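Side-chain contacts in beta-galactosidase (Geobacillus stearothermophilus, PDB 4OIF), which probably hydrolyses terminal non-reducing beta-D-galactose residues of beta-D-galactosides, working as a zinc-containing homotrimer of glycoside hydrolase family 42: residues Y21-W26 with F67-K72; H261-F266 with A285-H290; C323-V328 with S385-E390. All coordinates share one frame; numbering follows the deposited sequence.

Interaction 1: residues Y21-W26 with F67-K72; sequences YNPDQW and FEWLDK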
loop_
_atom_site.group_PDB
_atom_site.type_symbol
_atom_site.label_atom_id
_atom_site.label_comp_id
_atom_site.label_asym_id
_atom_site.label_seq_id
_atom_site.Cartn_x
_atom_site.Cartn_y
_atom_site.Cartn_z
ATOM N N TYR A 21 -27.433 -21.104 13.378
ATOM C CA TYR A 21 -27.540 -22.518 13.049
ATOM C C TYR A 21 -27.915 -22.631 11.568
ATOM O O TYR A 21 -28.903 -22.033 11.123
ATOM C CB TYR A 21 -28.565 -23.218 13.971
ATOM C CG TYR A 21 -28.806 -24.673 13.644
ATOM C CD1 TYR A 21 -27.741 -25.541 13.469
ATOM C CD2 TYR A 21 -30.095 -25.181 13.521
ATOM C CE1 TYR A 21 -27.938 -26.867 13.162
ATOM C CE2 TYR A 21 -30.305 -26.517 13.212
ATOM C CZ TYR A 21 -29.215 -27.353 13.030
ATOM O OH TYR A 21 -29.381 -28.686 12.721
ATOM N N ASN A 22 -27.116 -23.379 10.808
ATOM C CA ASN A 22 -27.287 -23.450 9.351
ATOM C C ASN A 22 -27.486 -24.849 8.790
ATOM O O ASN A 22 -26.678 -25.317 7.988
ATOM C CB ASN A 22 -26.085 -22.813 8.663
ATOM C CG ASN A 22 -25.947 -21.353 9.002
ATOM O OD1 ASN A 22 -26.824 -20.558 8.677
ATOM N ND2 ASN A 22 -24.854 -20.988 9.662
ATOM N N PRO A 23 -28.577 -25.514 9.194
ATOM C CA PRO A 23 -28.887 -26.855 8.698
ATOM C C PRO A 23 -29.116 -26.863 7.192
ATOM O O PRO A 23 -28.996 -27.915 6.573
ATOM C CB PRO A 23 -30.173 -27.218 9.450
ATOM C CG PRO A 23 -30.801 -25.894 9.760
ATOM C CD PRO A 23 -29.652 -24.991 10.058
ATOM N N ASP A 24 -29.422 -25.706 6.615
ATOM C CA ASP A 24 -29.636 -25.609 5.175
ATOM C C ASP A 24 -28.368 -25.992 4.396
ATOM O O ASP A 24 -28.421 -26.268 3.199
ATOM C CB ASP A 24 -30.122 -24.194 4.789
ATOM C CG ASP A 24 -29.337 -23.074 5.488
ATOM O OD1 ASP A 24 -29.156 -23.117 6.732
ATOM O OD2 ASP A 24 -28.897 -22.138 4.783
ATOM N N GLN A 25 -27.229 -26.033 5.082
ATOM C CA GLN A 25 -25.995 -26.501 4.462
ATOM C C GLN A 25 -25.781 -28.002 4.642
ATOM O O GLN A 25 -24.792 -28.555 4.160
ATOM C CB GLN A 25 -24.800 -25.758 5.032
ATOM C CG GLN A 25 -24.876 -24.267 4.881
ATOM C CD GLN A 25 -23.787 -23.574 5.669
ATOM O OE1 GLN A 25 -22.752 -24.173 5.968
ATOM N NE2 GLN A 25 -24.023 -22.316 6.029
ATOM N N TRP A 26 -26.707 -28.655 5.332
ATOM C CA TRP A 26 -26.554 -30.064 5.672
ATOM C C TRP A 26 -27.813 -30.891 5.387
ATOM O O TRP A 26 -28.042 -31.918 6.025
ATOM C CB TRP A 26 -26.178 -30.205 7.150
ATOM C CG TRP A 26 -24.916 -29.504 7.531
ATOM C CD1 TRP A 26 -24.794 -28.221 7.975
ATOM C CD2 TRP A 26 -23.594 -30.051 7.510
ATOM N NE1 TRP A 26 -23.479 -27.932 8.232
ATOM C CE2 TRP A 26 -22.717 -29.035 7.956
ATOM C CE3 TRP A 26 -23.063 -31.298 7.160
ATOM C CZ2 TRP A 26 -21.334 -29.228 8.062
ATOM C CZ3 TRP A 26 -21.693 -31.493 7.267
ATOM C CH2 TRP A 26 -20.842 -30.461 7.712
ATOM N N PHE A 67 -40.026 -24.878 2.017
ATOM C CA PHE A 67 -40.108 -24.554 3.445
ATOM C C PHE A 67 -40.096 -25.783 4.362
ATOM O O PHE A 67 -39.988 -25.637 5.582
ATOM C CB PHE A 67 -41.375 -23.741 3.750
ATOM C CG PHE A 67 -41.329 -22.331 3.261
ATOM C CD1 PHE A 67 -40.500 -21.402 3.864
ATOM C CD2 PHE A 67 -42.131 -21.927 2.207
ATOM C CE1 PHE A 67 -40.463 -20.094 3.422
ATOM C CE2 PHE A 67 -42.101 -20.622 1.753
ATOM C CZ PHE A 67 -41.264 -19.700 2.362
ATOM N N GLU A 68 -40.209 -26.982 3.792
ATOM C CA GLU A 68 -40.387 -28.183 4.611
ATOM C C GLU A 68 -39.213 -28.406 5.561
ATOM O O GLU A 68 -39.416 -28.683 6.761
ATOM C CB GLU A 68 -40.599 -29.414 3.730
ATOM C CG GLU A 68 -41.782 -29.291 2.755
ATOM C CD GLU A 68 -41.460 -28.431 1.522
ATOM O OE1 GLU A 68 -40.399 -28.649 0.890
ATOM O OE2 GLU A 68 -42.265 -27.528 1.193
ATOM N N TRP A 69 -37.994 -28.248 5.049
ATOM C CA TRP A 69 -36.816 -28.461 5.893
ATOM C C TRP A 69 -36.823 -27.499 7.096
ATOM O O TRP A 69 -36.458 -27.884 8.210
ATOM C CB TRP A 69 -35.518 -28.311 5.084
ATOM C CG TRP A 69 -35.302 -26.933 4.549
ATOM C CD1 TRP A 69 -35.690 -26.458 3.328
ATOM C CD2 TRP A 69 -34.670 -25.843 5.223
ATOM N NE1 TRP A 69 -35.339 -25.143 3.204
ATOM C CE2 TRP A 69 -34.712 -24.737 4.353
ATOM C CE3 TRP A 69 -34.087 -25.688 6.485
ATOM C CZ2 TRP A 69 -34.181 -23.496 4.697
ATOM C CZ3 TRP A 69 -33.561 -24.454 6.825
ATOM C CH2 TRP A 69 -33.607 -23.377 5.935
ATOM N N LEU A 70 -37.272 -26.262 6.875
ATOM C CA LEU A 70 -37.285 -25.273 7.944
ATOM C C LEU A 70 -38.418 -25.586 8.943
ATOM O O LEU A 70 -38.275 -25.354 10.157
ATOM C CB LEU A 70 -37.400 -23.851 7.368
ATOM C CG LEU A 70 -37.531 -22.677 8.347
ATOM C CD1 LEU A 70 -36.383 -22.612 9.337
ATOM C CD2 LEU A 70 -37.629 -21.377 7.578
ATOM N N ASP A 71 -39.523 -26.133 8.437
ATOM C CA ASP A 71 -40.611 -26.603 9.294
ATOM C C ASP A 71 -40.064 -27.614 10.275
ATOM O O ASP A 71 -40.311 -27.548 11.503
ATOM C CB ASP A 71 -41.718 -27.271 8.492
ATOM C CG ASP A 71 -42.421 -26.331 7.541
ATOM O OD1 ASP A 71 -42.281 -25.092 7.643
ATOM O OD2 ASP A 71 -43.143 -26.857 6.684
ATOM N N LYS A 72 -39.314 -28.560 9.710
ATOM C CA LYS A 72 -38.766 -29.625 10.522
ATOM C C LYS A 72 -37.743 -29.070 11.500
ATOM O O LYS A 72 -37.673 -29.535 12.631
ATOM C CB LYS A 72 -38.158 -30.733 9.665
ATOM C CG LYS A 72 -37.395 -31.754 10.497
ATOM C CD LYS A 72 -37.591 -33.185 10.022
ATOM C CE LYS A 72 -36.828 -34.160 10.917
ATOM N NZ LYS A 72 -35.361 -33.871 10.928
#
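The indole of Trp69 lies between two aliphatic carbons: Asp24 CB stands 3.7 Å above the plane on one face, displaced toward the rim, and CB of Leu70, the next residue along the chain, takes the opposite face. The Asp24 approach is a CH-pi contact, since its CB is 4.1 Å from the centroid of the six-membered ring and only 25° off the ring normal. Trp69 CH2 is the closest ring atom to Asp24 CB, at 3.8 Å. Pro23 comes in obliquely, its CG 4.3 Å from Trp69 CZ3. Pro23 also packs on a second ring, its CD 3.4 Å above the plane of the Tyr21 ring, over its centre. With CG of Trp69 between its own backbone N and carbonyl carbon (chi1 64°), the indole reaches across to the 3-10 turn, while its NE1 is hydrogen-bonded to Ala57 O. Asp24 thus contributes its methylene, and no hydrogen bond spans the two segments. In the TIM barrel, the contact joins the loop after strand 16-21 to helix 68-79. Helix 55-58 fits beside both partners, touching Asp24 through Ala57 and Trp69 through Leu58, and helix 30-42 meets Pro23 through Leu33.

Interaction 2: residues H261-F266 with A285-H290; sequences HDLIPF and AYPAWH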
loop_
_atom_site.group_PDB
_atom_site.type_symbol
_atom_site.label_atom_id
_atom_site.label_comp_id
_atom_site.label_asym_id
_atom_site.label_seq_id
_atom_site.Cartn_x
_atom_site.Cartn_y
_atom_site.Cartn_z
ATOM N N HIS A 261 -9.829 -4.065 14.665
ATOM C CA HIS A 261 -8.607 -3.795 15.436
ATOM C C HIS A 261 -8.891 -3.184 16.816
ATOM O O HIS A 261 -8.694 -3.836 17.846
ATOM C CB HIS A 261 -7.639 -2.903 14.631
ATOM C CG HIS A 261 -6.392 -2.522 15.378
ATOM N ND1 HIS A 261 -5.786 -3.355 16.294
ATOM C CD2 HIS A 261 -5.639 -1.398 15.336
ATOM C CE1 HIS A 261 -4.717 -2.755 16.791
ATOM N NE2 HIS A 261 -4.606 -1.567 16.227
ATOM N N ASP A 262 -9.350 -1.940 16.842
ATOM C CA ASP A 262 -9.493 -1.242 18.109
ATOM C C ASP A 262 -10.902 -1.360 18.636
ATOM O O ASP A 262 -11.241 -0.741 19.648
ATOM C CB ASP A 262 -9.099 0.231 17.971
ATOM C CG ASP A 262 -7.614 0.451 18.178
ATOM O OD1 ASP A 262 -7.039 -0.218 19.067
ATOM O OD2 ASP A 262 -7.021 1.281 17.453
ATOM N N LEU A 263 -11.713 -2.169 17.962
ATOM C CA LEU A 263 -13.078 -2.386 18.402
ATOM C C LEU A 263 -13.796 -1.054 18.597
ATOM O O LEU A 263 -14.347 -0.783 19.661
ATOM C CB LEU A 263 -13.107 -3.194 19.703
ATOM C CG LEU A 263 -12.929 -4.705 19.590
ATOM C CD1 LEU A 263 -13.130 -5.350 20.942
ATOM C CD2 LEU A 263 -13.895 -5.295 18.566
ATOM N N ILE A 264 -13.754 -0.211 17.577
ATOM C CA ILE A 264 -14.413 1.081 17.638
ATOM C C ILE A 264 -15.837 0.912 17.136
ATOM O O ILE A 264 -16.169 -0.115 16.549
ATOM C CB ILE A 264 -13.656 2.130 16.814
ATOM C CG1 ILE A 264 -13.809 1.842 15.319
ATOM C CG2 ILE A 264 -12.183 2.154 17.233
ATOM C CD1 ILE A 264 -13.018 2.760 14.442
ATOM N N PRO A 265 -16.702 1.889 17.408
ATOM C CA PRO A 265 -18.056 1.706 16.885
ATOM C C PRO A 265 -18.037 1.553 15.374
ATOM O O PRO A 265 -17.192 2.170 14.714
ATOM C CB PRO A 265 -18.771 2.991 17.302
ATOM C CG PRO A 265 -18.024 3.459 18.502
ATOM C CD PRO A 265 -16.607 3.022 18.344
ATOM N N PHE A 266 -18.926 0.714 14.848
ATOM C CA PHE A 266 -19.057 0.550 13.410
ATOM C C PHE A 266 -19.221 1.933 12.784
ATOM O O PHE A 266 -20.001 2.757 13.278
ATOM C CB PHE A 266 -20.237 -0.362 13.072
ATOM C CG PHE A 266 -20.462 -0.541 11.604
ATOM C CD1 PHE A 266 -19.486 -1.124 10.807
ATOM C CD2 PHE A 266 -21.655 -0.145 11.016
ATOM C CE1 PHE A 266 -19.690 -1.295 9.446
ATOM C CE2 PHE A 266 -21.870 -0.318 9.657
ATOM C CZ PHE A 266 -20.882 -0.890 8.871
ATOM N N ALA A 285 -19.360 -9.547 18.501
ATOM C CA ALA A 285 -18.069 -9.229 19.090
ATOM C C ALA A 285 -16.994 -10.212 18.660
ATOM O O ALA A 285 -17.124 -11.416 18.874
ATOM C CB ALA A 285 -18.179 -9.203 20.605
ATOM N N TYR A 286 -15.930 -9.700 18.048
ATOM C CA TYR A 286 -14.771 -10.538 17.748
ATOM C C TYR A 286 -13.469 -9.872 18.211
ATOM O O TYR A 286 -12.684 -9.395 17.404
ATOM C CB TYR A 286 -14.751 -10.861 16.251
ATOM C CG TYR A 286 -16.028 -11.554 15.804
ATOM C CD1 TYR A 286 -16.219 -12.911 16.038
ATOM C CD2 TYR A 286 -17.061 -10.845 15.191
ATOM C CE1 TYR A 286 -17.391 -13.557 15.652
ATOM C CE2 TYR A 286 -18.243 -11.479 14.806
ATOM C CZ TYR A 286 -18.395 -12.837 15.039
ATOM O OH TYR A 286 -19.549 -13.485 14.662
ATOM N N PRO A 287 -13.243 -9.818 19.533
ATOM C CA PRO A 287 -11.980 -9.255 20.017
ATOM C C PRO A 287 -10.808 -10.157 19.657
ATOM O O PRO A 287 -10.969 -11.378 19.672
ATOM C CB PRO A 287 -12.175 -9.194 21.538
ATOM C CG PRO A 287 -13.640 -9.327 21.754
ATOM C CD PRO A 287 -14.122 -10.206 20.649
ATOM N N ALA A 288 -9.656 -9.573 19.345
ATOM C CA ALA A 288 -8.498 -10.368 18.979
ATOM C C ALA A 288 -7.737 -10.807 20.226
ATOM O O ALA A 288 -6.628 -10.331 20.492
ATOM C CB ALA A 288 -7.599 -9.593 18.044
ATOM N N TRP A 289 -8.348 -11.719 20.987
ATOM C CA TRP A 289 -7.782 -12.175 22.255
ATOM C C TRP A 289 -6.411 -12.813 22.071
ATOM O O TRP A 289 -6.193 -13.586 21.144
ATOM C CB TRP A 289 -8.708 -13.180 22.951
ATOM C CG TRP A 289 -10.082 -12.655 23.328
ATOM C CD1 TRP A 289 -11.289 -13.065 22.817
ATOM C CD2 TRP A 289 -10.384 -11.643 24.298
ATOM N NE1 TRP A 289 -12.320 -12.370 23.414
ATOM C CE2 TRP A 289 -11.793 -11.494 24.324
ATOM C CE3 TRP A 289 -9.605 -10.854 25.151
ATOM C CZ2 TRP A 289 -12.431 -10.580 25.161
ATOM C CZ3 TRP A 289 -10.241 -9.947 25.986
ATOM C CH2 TRP A 289 -11.642 -9.817 25.983
ATOM N N HIS A 290 -5.502 -12.457 22.975
ATOM C CA HIS A 290 -4.158 -13.010 23.047
ATOM C C HIS A 290 -3.262 -12.510 21.922
ATOM O O HIS A 290 -2.268 -13.154 21.587
ATOM C CB HIS A 290 -4.203 -14.543 23.048
ATOM C CG HIS A 290 -5.235 -15.115 23.970
ATOM N ND1 HIS A 290 -5.229 -14.883 25.329
ATOM C CD2 HIS A 290 -6.301 -15.913 23.726
ATOM C CE1 HIS A 290 -6.251 -15.513 25.882
ATOM N NE2 HIS A 290 -6.915 -16.144 24.932
HETATM O O HOH W 1 -9.566 -6.697 18.808
#
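Leu263 and Pro287 bring the two backbones closest, with their CA atoms 7.1 Å apart, and Leu263 has positive phi and psi (53° and 52°). This belongs to a G1 beta bulge, in which Leu263 and Ile264 both face Asp259 where strand 252-259 of the TIM barrel turns back antiparallel into strand 264-265. The bulge residue directs its side chain toward the loop that follows barrel strand 282-284. With CG anti to the carbonyl carbon (chi1 -80°), one methyl makes the side-chain contact: Leu263 CD1 meets Pro287 CB at 4.0 Å and Pro287 CG at 4.1 Å, the two side chains crossing at a slant. The other methyl, Leu263 CD2, is turned to the backbone, 4.4 Å from Tyr286 O. Val303 of helix 296-312 touches both Leu263 and Pro287. On its own side of the contact, Pro287 CB stands 3.6 Å above the Trp289 ring, toward the rim. The Tyr286 ring extends farther from Leu263, and its OH is hydrogen-bonded to Glu322 OE1, the predicted nucleophile, so the loop adjoins the probable active site. A water provides the polar link: it donates to His261 O at 3.1 Å and accepts from Ala288 N at 2.9 Å.

Interaction 3: residues C323-V328 with S385-E390; sequences CTPSLV and SRVFQE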
loop_
_atom_site.group_PDB
_atom_site.type_symbol
_atom_site.label_atom_id
_atom_site.label_comp_id
_atom_site.label_asym_id
_atom_site.label_seq_id
_atom_site.Cartn_x
_atom_site.Cartn_y
_atom_site.Cartn_z
ATOM N N CYS A 323 -20.463 -14.090 18.836
ATOM C CA CYS A 323 -19.055 -14.080 19.226
ATOM C C CYS A 323 -18.524 -15.459 18.841
ATOM O O CYS A 323 -19.311 -16.339 18.482
ATOM C CB CYS A 323 -18.867 -13.783 20.721
ATOM S SG CYS A 323 -19.490 -15.040 21.869
ATOM N N THR A 324 -17.211 -15.652 18.867
ATOM C CA THR A 324 -16.667 -16.975 18.554
ATOM C C THR A 324 -16.275 -17.681 19.845
ATOM O O THR A 324 -15.718 -17.061 20.753
ATOM C CB THR A 324 -15.445 -16.908 17.561
ATOM O OG1 THR A 324 -14.887 -18.217 17.363
ATOM C CG2 THR A 324 -14.371 -15.979 18.050
ATOM N N PRO A 325 -16.607 -18.978 19.944
ATOM C CA PRO A 325 -16.223 -19.825 21.081
ATOM C C PRO A 325 -14.744 -20.208 21.027
ATOM O O PRO A 325 -14.222 -20.820 21.956
ATOM C CB PRO A 325 -17.119 -21.062 20.920
ATOM C CG PRO A 325 -17.408 -21.128 19.451
ATOM C CD PRO A 325 -17.452 -19.698 18.969
ATOM N N SER A 326 -14.070 -19.842 19.945
ATOM C CA SER A 326 -12.665 -20.197 19.786
ATOM C C SER A 326 -11.916 -19.136 18.972
ATOM O O SER A 326 -11.348 -18.198 19.544
ATOM C CB SER A 326 -12.532 -21.587 19.135
ATOM O OG SER A 326 -13.177 -21.646 17.870
ATOM N N LEU A 327 -11.940 -19.270 17.647
ATOM C CA LEU A 327 -11.186 -18.365 16.772
ATOM C C LEU A 327 -12.070 -17.886 15.611
ATOM O O LEU A 327 -13.196 -18.360 15.468
ATOM C CB LEU A 327 -9.885 -19.054 16.290
ATOM C CG LEU A 327 -9.810 -20.367 15.479
ATOM C CD1 LEU A 327 -11.133 -21.083 15.325
ATOM C CD2 LEU A 327 -9.346 -20.080 14.112
ATOM N N VAL A 328 -11.592 -16.913 14.830
ATOM C CA VAL A 328 -12.288 -16.519 13.606
ATOM C C VAL A 328 -11.451 -16.885 12.374
ATOM O O VAL A 328 -10.425 -17.551 12.492
ATOM C CB VAL A 328 -12.618 -15.018 13.577
ATOM C CG1 VAL A 328 -13.511 -14.649 14.751
ATOM C CG2 VAL A 328 -11.341 -14.193 13.572
ATOM N N SER A 385 -14.091 -32.090 22.466
ATOM C CA SER A 385 -13.367 -30.858 22.164
ATOM C C SER A 385 -13.310 -29.872 23.327
ATOM O O SER A 385 -14.303 -29.682 24.035
ATOM C CB SER A 385 -14.013 -30.177 20.954
ATOM O OG SER A 385 -13.875 -28.768 21.020
ATOM N N ARG A 386 -12.161 -29.217 23.508
ATOM C CA ARG A 386 -12.036 -28.224 24.577
ATOM C C ARG A 386 -12.996 -27.058 24.340
ATOM O O ARG A 386 -13.530 -26.473 25.292
ATOM C CB ARG A 386 -10.595 -27.720 24.714
ATOM C CG ARG A 386 -10.069 -26.784 23.626
ATOM C CD ARG A 386 -8.668 -26.329 24.029
ATOM N NE ARG A 386 -8.034 -25.355 23.139
ATOM C CZ ARG A 386 -8.060 -24.036 23.319
ATOM N NH1 ARG A 386 -8.722 -23.509 24.339
ATOM N NH2 ARG A 386 -7.436 -23.234 22.465
ATOM N N VAL A 387 -13.232 -26.748 23.071
ATOM C CA VAL A 387 -14.148 -25.686 22.710
ATOM C C VAL A 387 -15.565 -26.079 23.090
ATOM O O VAL A 387 -16.281 -25.296 23.734
ATOM C CB VAL A 387 -14.067 -25.342 21.202
ATOM C CG1 VAL A 387 -15.030 -24.226 20.865
ATOM C CG2 VAL A 387 -12.668 -24.897 20.850
ATOM N N PHE A 388 -15.964 -27.296 22.716
ATOM C CA PHE A 388 -17.301 -27.793 23.046
ATOM C C PHE A 388 -17.515 -27.790 24.555
ATOM O O PHE A 388 -18.561 -27.351 25.047
ATOM C CB PHE A 388 -17.535 -29.206 22.493
ATOM C CG PHE A 388 -18.968 -29.676 22.618
ATOM C CD1 PHE A 388 -19.406 -30.330 23.766
ATOM C CD2 PHE A 388 -19.879 -29.445 21.591
ATOM C CE1 PHE A 388 -20.719 -30.747 23.888
ATOM C CE2 PHE A 388 -21.201 -29.860 21.702
ATOM C CZ PHE A 388 -21.622 -30.512 22.854
ATOM N N GLN A 389 -16.513 -28.264 25.286
ATOM C CA GLN A 389 -16.622 -28.355 26.730
ATOM C C GLN A 389 -16.708 -26.973 27.366
ATOM O O GLN A 389 -17.520 -26.760 28.264
ATOM C CB GLN A 389 -15.452 -29.161 27.313
ATOM C CG GLN A 389 -15.533 -30.669 27.025
ATOM C CD GLN A 389 -16.900 -31.276 27.375
ATOM O OE1 GLN A 389 -17.461 -31.018 28.449
ATOM N NE2 GLN A 389 -17.440 -32.087 26.464
ATOM N N GLU A 390 -15.914 -26.012 26.908
ATOM C CA GLU A 390 -16.002 -24.717 27.570
ATOM C C GLU A 390 -17.330 -24.033 27.231
ATOM O O GLU A 390 -17.910 -23.340 28.080
ATOM C CB GLU A 390 -14.819 -23.807 27.226
ATOM C CG GLU A 390 -14.857 -22.528 28.067
ATOM C CD GLU A 390 -13.502 -21.855 28.243
ATOM O OE1 GLU A 390 -12.458 -22.513 28.008
ATOM O OE2 GLU A 390 -13.497 -20.660 28.622
HETATM O O HOH W 2 -15.132 -22.466 23.942
#
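Val387 points its CB from the helix toward Pro325 and Ser326. Beyond CB the side chain forks. CG1, anti to the backbone N (chi1 -180°), goes to Pro325, where it lies 3.7 Å from Pro325 O and 3.8 Å from Pro325 CB. CG2, anti to the carbonyl carbon, rests 3.7 Å from Ser326 CB, so CG2 keeps to Ser326, while CG1 lies chiefly against Pro325 and also borders Ser326 CB. The Pro325 and Val387 side chains cross at an angle, and the methyls make van der Waals contacts only, one of them against a carbonyl oxygen. A water sits beside them, donating both to Pro325 O at 2.7 Å and to Val387 O at 3.1 Å; it therefore ties a loop carbonyl to one in the first turn of the helix.

Each side carries a local motif. In the loop, Thr324 OG1 accepts from Ser326 N at 3.2 Å with an N-H...O angle of 161°, an ST turn, and donates to Leu327 O from well above the carbonyl plane. In the helix, Ser385 is the N-cap: its OG accepts from Phe388 N at 3.1 Å and 169°, and weakly from Val387 N. The capped turn is the one that presents Val387.

Within the TIM barrel, the loop follows strand 319-322, which carries Glu322, the predicted nucleophile, and helix 386-399 comes after strand 356-359. His342 of helix 341-351 touches both Pro325 and Glu390. Phe388 leaves the helix on a side turned from the loop, and its side chain touches Leu39 and Leu42 of helix 30-42, while Arg386 forms a salt bridge with Glu531 of the second subunit. The Ser326 side chain is also about 3 Å, nearest atoms, from a bound glycerol, probably from the crystallisation liquor.

How the interactions relate
All three interactions belong to the TIM barrel but join different parts of it. Interactions 1 and 3 each set a loop that follows a barrel strand against a helix; interaction 2 sets a bulged hairpin against such a loop. Interactions 1 and 3 are buried, interaction 2 partly so. No direct hydrogen bond spans any of them: interaction 1 relies on an aromatic face, the others on aliphatic contacts with a bridging water. Interactions 2 and 3, with centres about 17 Å apart, touch where Tyr286 CD1 meets Val328 CG1 at 3.5 Å, beside the predicted nucleophile Glu322. Interaction 1 touches neither, its nearest atoms being about 10 Å from interaction 2.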